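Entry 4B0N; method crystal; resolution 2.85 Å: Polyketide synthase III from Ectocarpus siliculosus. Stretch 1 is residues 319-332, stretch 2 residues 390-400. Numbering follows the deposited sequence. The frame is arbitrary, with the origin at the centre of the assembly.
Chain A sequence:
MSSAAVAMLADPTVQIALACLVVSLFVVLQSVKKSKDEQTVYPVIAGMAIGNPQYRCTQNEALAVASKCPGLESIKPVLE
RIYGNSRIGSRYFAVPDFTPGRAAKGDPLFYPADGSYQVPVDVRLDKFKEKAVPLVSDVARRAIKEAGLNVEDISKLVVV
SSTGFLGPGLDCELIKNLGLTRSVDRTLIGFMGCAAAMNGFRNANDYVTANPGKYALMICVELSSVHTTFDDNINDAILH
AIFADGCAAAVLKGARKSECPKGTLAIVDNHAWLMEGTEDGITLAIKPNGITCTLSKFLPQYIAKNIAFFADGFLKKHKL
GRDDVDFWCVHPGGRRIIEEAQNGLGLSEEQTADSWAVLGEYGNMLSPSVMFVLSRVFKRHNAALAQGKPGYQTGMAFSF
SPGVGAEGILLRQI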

# COMPACT_ATOMS: atom_id res chain seq x y z
N LYS A 319 5.06 -29.45 -11.22
CA LYS A 319 5.76 -30.67 -11.65
C LYS A 319 7.03 -30.38 -12.48
O LYS A 319 7.31 -31.05 -13.47
CB LYS A 319 4.80 -31.61 -12.40
CG LYS A 319 3.83 -32.33 -11.48
CD LYS A 319 2.40 -32.32 -12.02
CE LYS A 319 1.45 -32.87 -10.97
NZ LYS A 319 0.03 -32.49 -11.22
N LEU A 320 7.78 -29.37 -12.03
CA LEU A 320 8.99 -28.92 -12.73
C LEU A 320 10.20 -28.84 -11.80
O LEU A 320 10.05 -28.72 -10.58
CB LEU A 320 8.75 -27.55 -13.39
CG LEU A 320 7.57 -27.34 -14.35
CD1 LEU A 320 7.36 -25.86 -14.62
CD2 LEU A 320 7.71 -28.12 -15.65
N GLY A 321 11.39 -28.92 -12.38
CA GLY A 321 12.65 -28.81 -11.64
C GLY A 321 13.52 -27.71 -12.20
O GLY A 321 13.21 -27.14 -13.25
N ARG A 322 14.62 -27.40 -11.50
CA ARG A 322 15.50 -26.28 -11.87
C ARG A 322 15.96 -26.31 -13.34
O ARG A 322 16.15 -25.26 -13.96
CB ARG A 322 16.72 -26.21 -10.95
CG ARG A 322 16.42 -25.85 -9.50
CD ARG A 322 17.69 -25.88 -8.66
NE ARG A 322 17.41 -25.99 -7.23
CZ ARG A 322 18.32 -26.31 -6.31
NH1 ARG A 322 19.58 -26.55 -6.65
NH2 ARG A 322 17.96 -26.39 -5.03
N ASP A 323 16.13 -27.52 -13.87
CA ASP A 323 16.53 -27.74 -15.27
C ASP A 323 15.53 -27.12 -16.24
O ASP A 323 15.93 -26.51 -17.24
CB ASP A 323 16.66 -29.24 -15.57
CG ASP A 323 17.76 -29.92 -14.76
OD1 ASP A 323 18.29 -29.30 -13.81
OD2 ASP A 323 18.09 -31.08 -15.08
N ASP A 324 14.24 -27.27 -15.95
CA ASP A 324 13.16 -26.82 -16.83
C ASP A 324 13.05 -25.30 -16.99
O ASP A 324 12.24 -24.82 -17.79
CB ASP A 324 11.82 -27.39 -16.36
CG ASP A 324 11.71 -28.90 -16.58
OD1 ASP A 324 11.94 -29.36 -17.72
OD2 ASP A 324 11.37 -29.61 -15.61
N VAL A 325 13.87 -24.55 -16.25
CA VAL A 325 13.82 -23.08 -16.29
C VAL A 325 14.86 -22.49 -17.25
O VAL A 325 16.06 -22.72 -17.11
CB VAL A 325 13.99 -22.47 -14.88
CG1 VAL A 325 13.84 -20.96 -14.92
CG2 VAL A 325 12.98 -23.07 -13.90
N ASP A 326 14.37 -21.72 -18.22
CA ASP A 326 15.20 -21.10 -19.26
C ASP A 326 15.84 -19.80 -18.79
O ASP A 326 17.02 -19.56 -19.05
CB ASP A 326 14.37 -20.82 -20.52
CG ASP A 326 13.76 -22.07 -21.11
OD1 ASP A 326 13.91 -23.16 -20.53
OD2 ASP A 326 13.13 -21.95 -22.18
N PHE A 327 15.06 -18.95 -18.12
CA PHE A 327 15.57 -17.69 -17.60
C PHE A 327 15.28 -17.46 -16.12
O PHE A 327 14.18 -17.74 -15.64
CB PHE A 327 15.10 -16.49 -18.45
CG PHE A 327 13.61 -16.27 -18.45
CD1 PHE A 327 12.79 -16.94 -19.34
CD2 PHE A 327 13.04 -15.34 -17.58
CE1 PHE A 327 11.42 -16.72 -19.36
CE2 PHE A 327 11.67 -15.11 -17.59
CZ PHE A 327 10.86 -15.80 -18.48
N TRP A 328 16.29 -16.98 -15.40
CA TRP A 328 16.14 -16.63 -14.00
C TRP A 328 16.32 -15.15 -13.84
O TRP A 328 17.35 -14.60 -14.24
CB TRP A 328 17.16 -17.38 -13.14
CG TRP A 328 17.02 -18.88 -13.15
CD1 TRP A 328 17.51 -19.77 -14.10
CD2 TRP A 328 16.37 -19.73 -12.14
NE1 TRP A 328 17.21 -21.07 -13.77
CE2 TRP A 328 16.53 -21.12 -12.61
CE3 TRP A 328 15.69 -19.49 -10.95
CZ2 TRP A 328 16.02 -22.19 -11.90
CZ3 TRP A 328 15.18 -20.59 -10.24
CH2 TRP A 328 15.34 -21.91 -10.71
N CYS A 329 15.32 -14.50 -13.26
CA CYS A 329 15.39 -13.07 -13.00
C CYS A 329 15.57 -12.78 -11.51
O CYS A 329 14.61 -12.58 -10.78
CB CYS A 329 14.15 -12.35 -13.56
SG CYS A 329 14.13 -12.23 -15.36
N VAL A 330 16.83 -12.79 -11.08
CA VAL A 330 17.17 -12.54 -9.68
C VAL A 330 17.25 -11.03 -9.44
O VAL A 330 17.77 -10.29 -10.28
CB VAL A 330 18.50 -13.21 -9.29
CG1 VAL A 330 18.76 -13.06 -7.79
CG2 VAL A 330 18.51 -14.68 -9.67
N HIS A 331 16.74 -10.60 -8.29
CA HIS A 331 16.77 -9.20 -7.88
C HIS A 331 18.19 -8.74 -7.64
O HIS A 331 18.86 -9.24 -6.73
CB HIS A 331 15.90 -9.00 -6.65
CG HIS A 331 16.08 -7.66 -5.98
ND1 HIS A 331 15.61 -6.52 -6.50
CD2 HIS A 331 16.72 -7.32 -4.78
CE1 HIS A 331 15.92 -5.49 -5.69
NE2 HIS A 331 16.60 -5.98 -4.64
N PRO A 332 18.67 -7.77 -8.45
CA PRO A 332 20.03 -7.25 -8.32
C PRO A 332 20.16 -6.27 -7.15
O PRO A 332 20.32 -5.07 -7.35
CB PRO A 332 20.26 -6.54 -9.66
CG PRO A 332 18.90 -6.11 -10.10
CD PRO A 332 17.92 -7.10 -9.54
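Stretch 2 390-400: PGYQTGMAFSF

Stretch 2 enters as a loop and, from Thr 394 onward, runs as a β-strand parallel to the strand that begins at Phe 327, the two axes inclined by 8° and 4.7 Å apart at their closest. Gly 391 (phi 83°) leads into Tyr 392, whose ring offers its face to the edge of Phe 327, with centroids 5.3 Å apart and planes at 68°. Gln 393 turns its side-chain end away, but its N donates a nearly straight hydrogen bond to Asp 326 OD2 (2.6 Å). Thr 394 O then accepts from Asp 326 N at 2.5 Å and, weakly, from Phe 327 N at 3.5 Å. Gly 395 pairs with Phe 327 and lies against the face of its ring, CA 3.4 Å from the centroid; a β-carbon here would collide with Phe 327 CZ. The parallel ladder continues through Met 396, whose N donates to Phe 327 O (3.0 Å) and whose O accepts from Cys 329 N (2.9 Å), while its SD approaches Trp 328 CZ3 at 4.1 Å. On the other face, Ala 397 CB packs 3.6 Å from Cys 329 CB. Phe 398 N reaches Cys 329 O at 3.2 Å, and its ring extends CZ to within 3.7 Å of Val 330 CG2. Finally, Ser 399 OG sits over the His 331 ring, 3.4 Å from CG.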

# COMPACT_ATOMS: atom_id res chain seq x y z
N PRO A 390 12.04 -20.57 -31.23
CA PRO A 390 11.02 -20.88 -30.22
C PRO A 390 10.97 -19.92 -29.03
O PRO A 390 9.88 -19.65 -28.51
CB PRO A 390 11.40 -22.30 -29.75
CG PRO A 390 12.84 -22.43 -30.07
CD PRO A 390 13.06 -21.64 -31.32
N GLY A 391 12.12 -19.41 -28.61
CA GLY A 391 12.21 -18.48 -27.48
C GLY A 391 12.25 -19.19 -26.14
O GLY A 391 12.25 -20.43 -26.08
N TYR A 392 12.30 -18.41 -25.07
CA TYR A 392 12.27 -18.93 -23.70
C TYR A 392 10.92 -19.57 -23.40
O TYR A 392 9.88 -18.97 -23.65
CB TYR A 392 12.55 -17.81 -22.69
CG TYR A 392 13.93 -17.19 -22.78
CD1 TYR A 392 15.06 -17.89 -22.35
CD2 TYR A 392 14.10 -15.90 -23.27
CE1 TYR A 392 16.32 -17.32 -22.42
CE2 TYR A 392 15.36 -15.32 -23.35
CZ TYR A 392 16.47 -16.03 -22.92
OH TYR A 392 17.72 -15.46 -22.99
N GLN A 393 10.95 -20.78 -22.86
CA GLN A 393 9.73 -21.54 -22.57
C GLN A 393 9.24 -21.37 -21.13
O GLN A 393 8.03 -21.32 -20.89
CB GLN A 393 9.94 -23.04 -22.87
CG GLN A 393 10.12 -23.37 -24.34
CD GLN A 393 8.81 -23.38 -25.12
OE1 GLN A 393 7.76 -23.77 -24.61
NE2 GLN A 393 8.88 -22.95 -26.38
N THR A 394 10.18 -21.29 -20.19
CA THR A 394 9.85 -21.22 -18.76
C THR A 394 10.89 -20.42 -17.99
O THR A 394 12.08 -20.71 -18.07
CB THR A 394 9.76 -22.63 -18.14
OG1 THR A 394 8.85 -23.44 -18.89
CG2 THR A 394 9.28 -22.56 -16.69
N GLY A 395 10.43 -19.41 -17.25
CA GLY A 395 11.31 -18.60 -16.41
C GLY A 395 10.73 -18.22 -15.06
O GLY A 395 9.51 -18.21 -14.88
N MET A 396 11.62 -17.90 -14.11
CA MET A 396 11.20 -17.45 -12.78
C MET A 396 11.86 -16.14 -12.33
O MET A 396 13.08 -16.02 -12.31
CB MET A 396 11.44 -18.53 -11.73
CG MET A 396 10.82 -18.20 -10.38
SD MET A 396 11.56 -19.09 -9.01
CE MET A 396 11.07 -20.78 -9.38
N ALA A 397 11.02 -15.18 -11.96
CA ALA A 397 11.49 -13.91 -11.40
C ALA A 397 11.14 -13.86 -9.92
O ALA A 397 9.99 -14.07 -9.54
CB ALA A 397 10.86 -12.74 -12.14
N PHE A 398 12.15 -13.61 -9.09
CA PHE A 398 11.92 -13.47 -7.65
C PHE A 398 12.66 -12.28 -7.04
O PHE A 398 13.54 -11.69 -7.66
CB PHE A 398 12.22 -14.78 -6.90
CG PHE A 398 13.65 -15.24 -6.99
CD1 PHE A 398 14.61 -14.74 -6.12
CD2 PHE A 398 14.03 -16.19 -7.92
CE1 PHE A 398 15.93 -15.16 -6.20
CE2 PHE A 398 15.35 -16.62 -8.00
CZ PHE A 398 16.30 -16.11 -7.14
N SER A 399 12.28 -11.95 -5.81
CA SER A 399 12.90 -10.88 -5.03
C SER A 399 12.65 -11.15 -3.54
O SER A 399 12.03 -12.15 -3.18
CB SER A 399 12.33 -9.53 -5.44
OG SER A 399 12.97 -8.47 -4.74
N PHE A 400 13.15 -10.25 -2.69
CA PHE A 400 13.06 -10.44 -1.24
C PHE A 400 12.45 -9.26 -0.50
O PHE A 400 12.84 -8.10 -0.71
CB PHE A 400 14.43 -10.80 -0.66
CG PHE A 400 15.08 -11.95 -1.37
CD1 PHE A 400 14.59 -13.24 -1.23
CD2 PHE A 400 16.18 -11.74 -2.20
CE1 PHE A 400 15.18 -14.30 -1.90
CE2 PHE A 400 16.78 -12.79 -2.87
CZ PHE A 400 16.27 -14.08 -2.72